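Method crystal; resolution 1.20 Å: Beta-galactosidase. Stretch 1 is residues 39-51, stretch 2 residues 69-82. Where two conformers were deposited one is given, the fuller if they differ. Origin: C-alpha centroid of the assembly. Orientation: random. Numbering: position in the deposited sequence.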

# COMPACT_ATOMS: atom_id res chain seq x y z
N ARG A 39 23.79 1.41 15.39
CA ARG A 39 22.41 1.20 15.85
C ARG A 39 21.46 2.06 15.04
O ARG A 39 21.79 3.24 14.77
CB ARG A 39 22.24 1.61 17.32
CG ARG A 39 22.87 0.63 18.31
CD ARG A 39 22.35 1.03 19.69
NE ARG A 39 22.89 0.14 20.72
CZ ARG A 39 22.44 -1.07 21.01
NH1 ARG A 39 21.40 -1.60 20.30
NH2 ARG A 39 23.04 -1.75 21.99
N VAL A 40 20.28 1.55 14.74
CA VAL A 40 19.31 2.32 13.95
C VAL A 40 17.92 1.99 14.44
O VAL A 40 17.66 0.87 14.89
CB VAL A 40 19.52 2.05 12.46
CG1 VAL A 40 19.39 0.55 12.11
CG2 VAL A 40 18.56 2.86 11.58
N VAL A 41 17.01 2.95 14.36
CA VAL A 41 15.59 2.70 14.46
C VAL A 41 15.14 2.42 13.03
O VAL A 41 15.24 3.34 12.18
CB VAL A 41 14.82 3.88 15.06
CG1 VAL A 41 13.29 3.61 14.99
CG2 VAL A 41 15.25 4.17 16.47
N ILE A 42 14.69 1.21 12.72
CA ILE A 42 14.14 0.92 11.39
C ILE A 42 12.71 1.45 11.36
O ILE A 42 11.85 1.01 12.15
CB ILE A 42 14.19 -0.58 11.11
CG1 ILE A 42 15.64 -1.09 11.02
CG2 ILE A 42 13.35 -0.91 9.87
CD1 ILE A 42 16.40 -0.46 9.85
N PHE A 43 12.47 2.40 10.49
CA PHE A 43 11.13 3.00 10.33
C PHE A 43 10.84 2.79 8.85
O PHE A 43 11.53 3.36 8.00
CB PHE A 43 11.13 4.46 10.76
CG PHE A 43 9.75 4.97 11.22
CD1 PHE A 43 8.55 4.30 11.03
CD2 PHE A 43 9.72 6.20 11.88
CE1 PHE A 43 7.32 4.82 11.46
CE2 PHE A 43 8.49 6.71 12.31
CZ PHE A 43 7.29 6.05 12.12
N SER A 44 9.87 1.94 8.56
CA SER A 44 9.63 1.35 7.24
C SER A 44 8.23 1.60 6.76
O SER A 44 7.33 1.69 7.60
CB SER A 44 9.89 -0.17 7.41
OG SER A 44 9.66 -0.84 6.16
N GLY A 45 8.09 1.64 5.45
CA GLY A 45 6.77 1.77 4.86
C GLY A 45 6.50 0.60 3.92
O GLY A 45 7.41 0.25 3.15
N GLU A 46 5.31 0.10 3.86
CA GLU A 46 4.98 -1.00 2.98
C GLU A 46 4.62 -0.49 1.57
O GLU A 46 3.79 0.43 1.45
CB GLU A 46 3.75 -1.77 3.51
CG GLU A 46 3.55 -3.07 2.78
CD GLU A 46 4.29 -4.26 3.31
OE1 GLU A 46 5.05 -4.17 4.32
OE2 GLU A 46 4.13 -5.37 2.70
N VAL A 47 5.24 -1.11 0.57
CA VAL A 47 5.03 -0.83 -0.86
C VAL A 47 5.03 -2.16 -1.60
O VAL A 47 5.91 -2.96 -1.34
CB VAL A 47 6.14 0.06 -1.44
CG1 VAL A 47 5.95 0.27 -2.95
CG2 VAL A 47 6.22 1.40 -0.70
N HIS A 48 4.08 -2.38 -2.49
CA HIS A 48 4.02 -3.68 -3.19
C HIS A 48 4.34 -3.44 -4.64
O HIS A 48 3.57 -2.81 -5.34
CB HIS A 48 2.64 -4.29 -3.08
CG HIS A 48 2.32 -4.66 -1.64
ND1 HIS A 48 1.08 -4.96 -1.22
CD2 HIS A 48 3.20 -4.77 -0.60
CE1 HIS A 48 1.18 -5.24 0.10
NE2 HIS A 48 2.44 -5.12 0.50
N PRO A 49 5.50 -3.89 -5.12
CA PRO A 49 5.94 -3.54 -6.49
C PRO A 49 4.92 -3.97 -7.53
O PRO A 49 4.74 -3.28 -8.54
CB PRO A 49 7.28 -4.25 -6.66
CG PRO A 49 7.41 -5.19 -5.53
CD PRO A 49 6.53 -4.67 -4.40
N PHE A 50 4.25 -5.10 -7.30
CA PHE A 50 3.31 -5.56 -8.32
C PHE A 50 2.04 -4.75 -8.40
O PHE A 50 1.27 -4.97 -9.35
CB PHE A 50 3.00 -7.06 -8.05
CG PHE A 50 2.50 -7.33 -6.65
CD1 PHE A 50 1.14 -7.18 -6.35
CD2 PHE A 50 3.40 -7.73 -5.65
CE1 PHE A 50 0.65 -7.39 -5.06
CE2 PHE A 50 2.89 -7.91 -4.37
CZ PHE A 50 1.55 -7.73 -4.06
N ARG A 51 1.81 -3.85 -7.45
CA ARG A 51 0.62 -2.97 -7.50
C ARG A 51 0.91 -1.63 -8.19
O ARG A 51 0.01 -0.79 -8.29
CB ARG A 51 0.11 -2.74 -6.09
CG ARG A 51 -0.76 -3.96 -5.67
CD ARG A 51 -1.12 -3.93 -4.19
NE ARG A 51 -2.35 -4.68 -3.91
CZ ARG A 51 -2.54 -5.49 -2.88
NH1 ARG A 51 -1.59 -5.81 -2.00
NH2 ARG A 51 -3.76 -5.99 -2.78
N GLY A 69 11.46 10.61 6.58
CA GLY A 69 12.45 10.23 7.56
C GLY A 69 12.56 8.73 7.69
O GLY A 69 13.30 8.24 8.55
N PHE A 70 11.83 7.99 6.84
CA PHE A 70 11.95 6.51 6.88
C PHE A 70 13.29 6.07 6.27
O PHE A 70 13.84 6.79 5.44
CB PHE A 70 10.83 5.90 6.07
CG PHE A 70 9.46 5.92 6.80
CD1 PHE A 70 9.18 6.76 7.88
CD2 PHE A 70 8.48 5.04 6.33
CE1 PHE A 70 7.92 6.70 8.46
CE2 PHE A 70 7.20 4.96 6.94
CZ PHE A 70 6.93 5.82 8.01
N ASN A 71 13.73 4.86 6.67
CA ASN A 71 14.98 4.34 6.09
C ASN A 71 14.76 3.04 5.35
O ASN A 71 15.71 2.55 4.71
CB ASN A 71 16.07 4.14 7.16
CG ASN A 71 15.51 3.50 8.41
OD1 ASN A 71 14.65 2.63 8.37
ND2 ASN A 71 16.00 3.99 9.55
N THR A 72 13.52 2.52 5.36
CA THR A 72 13.25 1.16 4.88
C THR A 72 11.90 1.10 4.20
O THR A 72 10.99 1.87 4.52
CB THR A 72 13.33 0.20 6.07
OG1 THR A 72 14.61 0.29 6.71
CG2 THR A 72 13.11 -1.26 5.70
N VAL A 73 11.80 0.18 3.27
CA VAL A 73 10.53 -0.22 2.68
C VAL A 73 10.42 -1.74 2.84
O VAL A 73 11.39 -2.47 2.63
CB VAL A 73 10.47 0.21 1.20
CG1 VAL A 73 9.44 -0.58 0.38
CG2 VAL A 73 10.11 1.72 1.20
N SER A 74 9.19 -2.16 3.15
CA SER A 74 8.84 -3.57 3.20
C SER A 74 7.97 -3.92 2.01
O SER A 74 7.08 -3.14 1.69
CB SER A 74 8.07 -3.77 4.52
OG SER A 74 7.52 -5.08 4.60
N PHE A 75 8.24 -5.07 1.37
CA PHE A 75 7.48 -5.39 0.18
C PHE A 75 7.14 -6.87 0.13
O PHE A 75 7.93 -7.72 0.55
CB PHE A 75 8.23 -5.01 -1.09
CG PHE A 75 9.49 -5.82 -1.38
CD1 PHE A 75 10.72 -5.53 -0.76
CD2 PHE A 75 9.43 -6.88 -2.29
CE1 PHE A 75 11.86 -6.29 -1.08
CE2 PHE A 75 10.58 -7.61 -2.61
CZ PHE A 75 11.78 -7.32 -2.00
N TYR A 76 5.97 -7.16 -0.43
CA TYR A 76 5.59 -8.52 -0.77
C TYR A 76 6.01 -8.80 -2.21
O TYR A 76 6.12 -7.87 -3.04
CB TYR A 76 4.07 -8.70 -0.66
CG TYR A 76 3.52 -8.92 0.73
CD1 TYR A 76 4.12 -9.80 1.66
CD2 TYR A 76 2.31 -8.29 1.06
CE1 TYR A 76 3.53 -9.98 2.93
CE2 TYR A 76 1.74 -8.48 2.30
CZ TYR A 76 2.35 -9.33 3.22
OH TYR A 76 1.74 -9.47 4.44
N VAL A 77 6.12 -10.10 -2.50
CA VAL A 77 6.15 -10.60 -3.89
C VAL A 77 4.95 -11.50 -4.05
O VAL A 77 4.67 -12.30 -3.13
CB VAL A 77 7.44 -11.35 -4.21
CG1 VAL A 77 7.42 -11.77 -5.68
CG2 VAL A 77 8.67 -10.54 -3.85
N ASP A 78 4.21 -11.39 -5.16
CA ASP A 78 3.00 -12.17 -5.39
C ASP A 78 3.31 -13.33 -6.32
O ASP A 78 3.47 -13.15 -7.55
CB ASP A 78 1.94 -11.22 -5.97
CG ASP A 78 0.62 -11.88 -6.17
OD1 ASP A 78 0.43 -13.10 -5.98
OD2 ASP A 78 -0.36 -11.13 -6.56
N TRP A 79 3.38 -14.53 -5.75
CA TRP A 79 3.73 -15.74 -6.50
C TRP A 79 2.79 -15.92 -7.69
O TRP A 79 3.25 -16.32 -8.78
CB TRP A 79 3.64 -16.91 -5.49
CG TRP A 79 3.86 -18.28 -6.03
CD1 TRP A 79 4.37 -18.72 -7.25
CD2 TRP A 79 3.55 -19.49 -5.30
NE1 TRP A 79 4.38 -20.08 -7.30
CE2 TRP A 79 3.88 -20.59 -6.12
CE3 TRP A 79 3.02 -19.73 -4.03
CZ2 TRP A 79 3.70 -21.90 -5.71
CZ3 TRP A 79 2.83 -21.02 -3.62
CH2 TRP A 79 3.18 -22.10 -4.46
N ALA A 80 1.51 -15.68 -7.52
CA ALA A 80 0.51 -15.94 -8.57
C ALA A 80 0.85 -15.16 -9.86
O ALA A 80 0.45 -15.60 -10.94
CB ALA A 80 -0.88 -15.53 -8.10
N LEU A 81 1.57 -14.03 -9.75
CA LEU A 81 1.96 -13.29 -10.99
C LEU A 81 3.22 -13.82 -11.63
O LEU A 81 3.41 -13.53 -12.82
CB LEU A 81 2.14 -11.80 -10.62
CG LEU A 81 0.81 -11.10 -10.23
CD1 LEU A 81 1.15 -9.71 -9.67
CD2 LEU A 81 -0.10 -11.00 -11.43
N LEU A 82 4.05 -14.53 -10.84
CA LEU A 82 5.36 -14.94 -11.35
C LEU A 82 5.43 -16.39 -11.74
O LEU A 82 6.42 -16.79 -12.38
CB LEU A 82 6.42 -14.68 -10.26
CG LEU A 82 6.42 -13.24 -9.74
CD1 LEU A 82 7.66 -13.03 -8.87
CD2 LEU A 82 6.41 -12.21 -10.86

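Two neighbouring parallel strands, one starting at Ile-42 and the other spanning residues 72-76, join through a short ladder of backbone hydrogen bonds that an asparagine side chain extends at one end and aromatic packing extends at the other. The strands run in the same direction at 37°, with Ser-44 beside Thr-72, Gly-45 beside Val-73 and Glu-46 beside Ser-74. As is usual for parallel pairing, residues of one strand bond alternately to the other: Gly-45 N donates to Thr-72 O (3.1 Å), Ser-74 N to Gly-45 O (3.0 Å) and Val-47 N to Ser-74 O (3.0 Å). CA-H...O contacts fill the intervals, as from Ser-44 CA to Thr-72 O (3.1 Å) and from Val-73 CA to Gly-45 O (3.2 Å).

Before the ladder, Asn-71 takes over the pairing. Its ND2 donates to Val-41 O (2.8 Å), its OD1 accepts from Phe-43 N (3.0 Å), and its own backbone N donates to Phe-43 O (3.0 Å), so one residue satisfies three backbone groups. Thr-72 OG1 also donates to Asn-71 OD1 (2.9 Å), helping to hold the amide in place, while Thr-72 N makes a weak bond to Phe-43 O (3.4 Å).

The rings of Phe-43 and Phe-70 form an offset stack, centroids 4.3 Å apart and planes at 23°. The Phe-70 ring also lies against the backbone of Ser-44 and Gly-45. A CB on Gly-45 would sit only 3.4 Å from Phe-70 CE2, so the absent side chain leaves room for the ring. Val-73 lies on the same sheet face as this vacant position, and its CG1 meets Val-47 CB at 3.8 Å.

Ser-44, Glu-46, Thr-72 and Ser-74 share the other face. There Ser-74 OG donates to Glu-46 OE1 across a short 2.6 Å, a buried hydroxyl-carboxylate bond. Glu-46 OE2 accepts from His-48 NE2 (2.8 Å), and His-48 ND1 accepts from Arg-51 NH1 (2.9 Å), linking the carboxylate through the imidazole to the guanidinium. Tyr-76 CB lies over the His-48 ring, 4.3 Å from its centroid.

Past the last backbone hydrogen bond, contacts become mainly apolar. Pro-49 CD packs on Phe-75 CB (3.7 Å). Phe-50 reaches toward the second stretch: Asp-78 CB sits almost squarely over its ring, 3.7 Å from the centroid, and Leu-81 CD1 approaches Phe-50 CB at 3.6 Å. Tyr-76 O faces the Phe-50 ring edge, 3.5 Å from CE2, and is buried without a hydrogen-bond partner. Asp-78 also caps the following helical turn, its OD1 accepting a weak bond from Ala-80 N (3.2 Å).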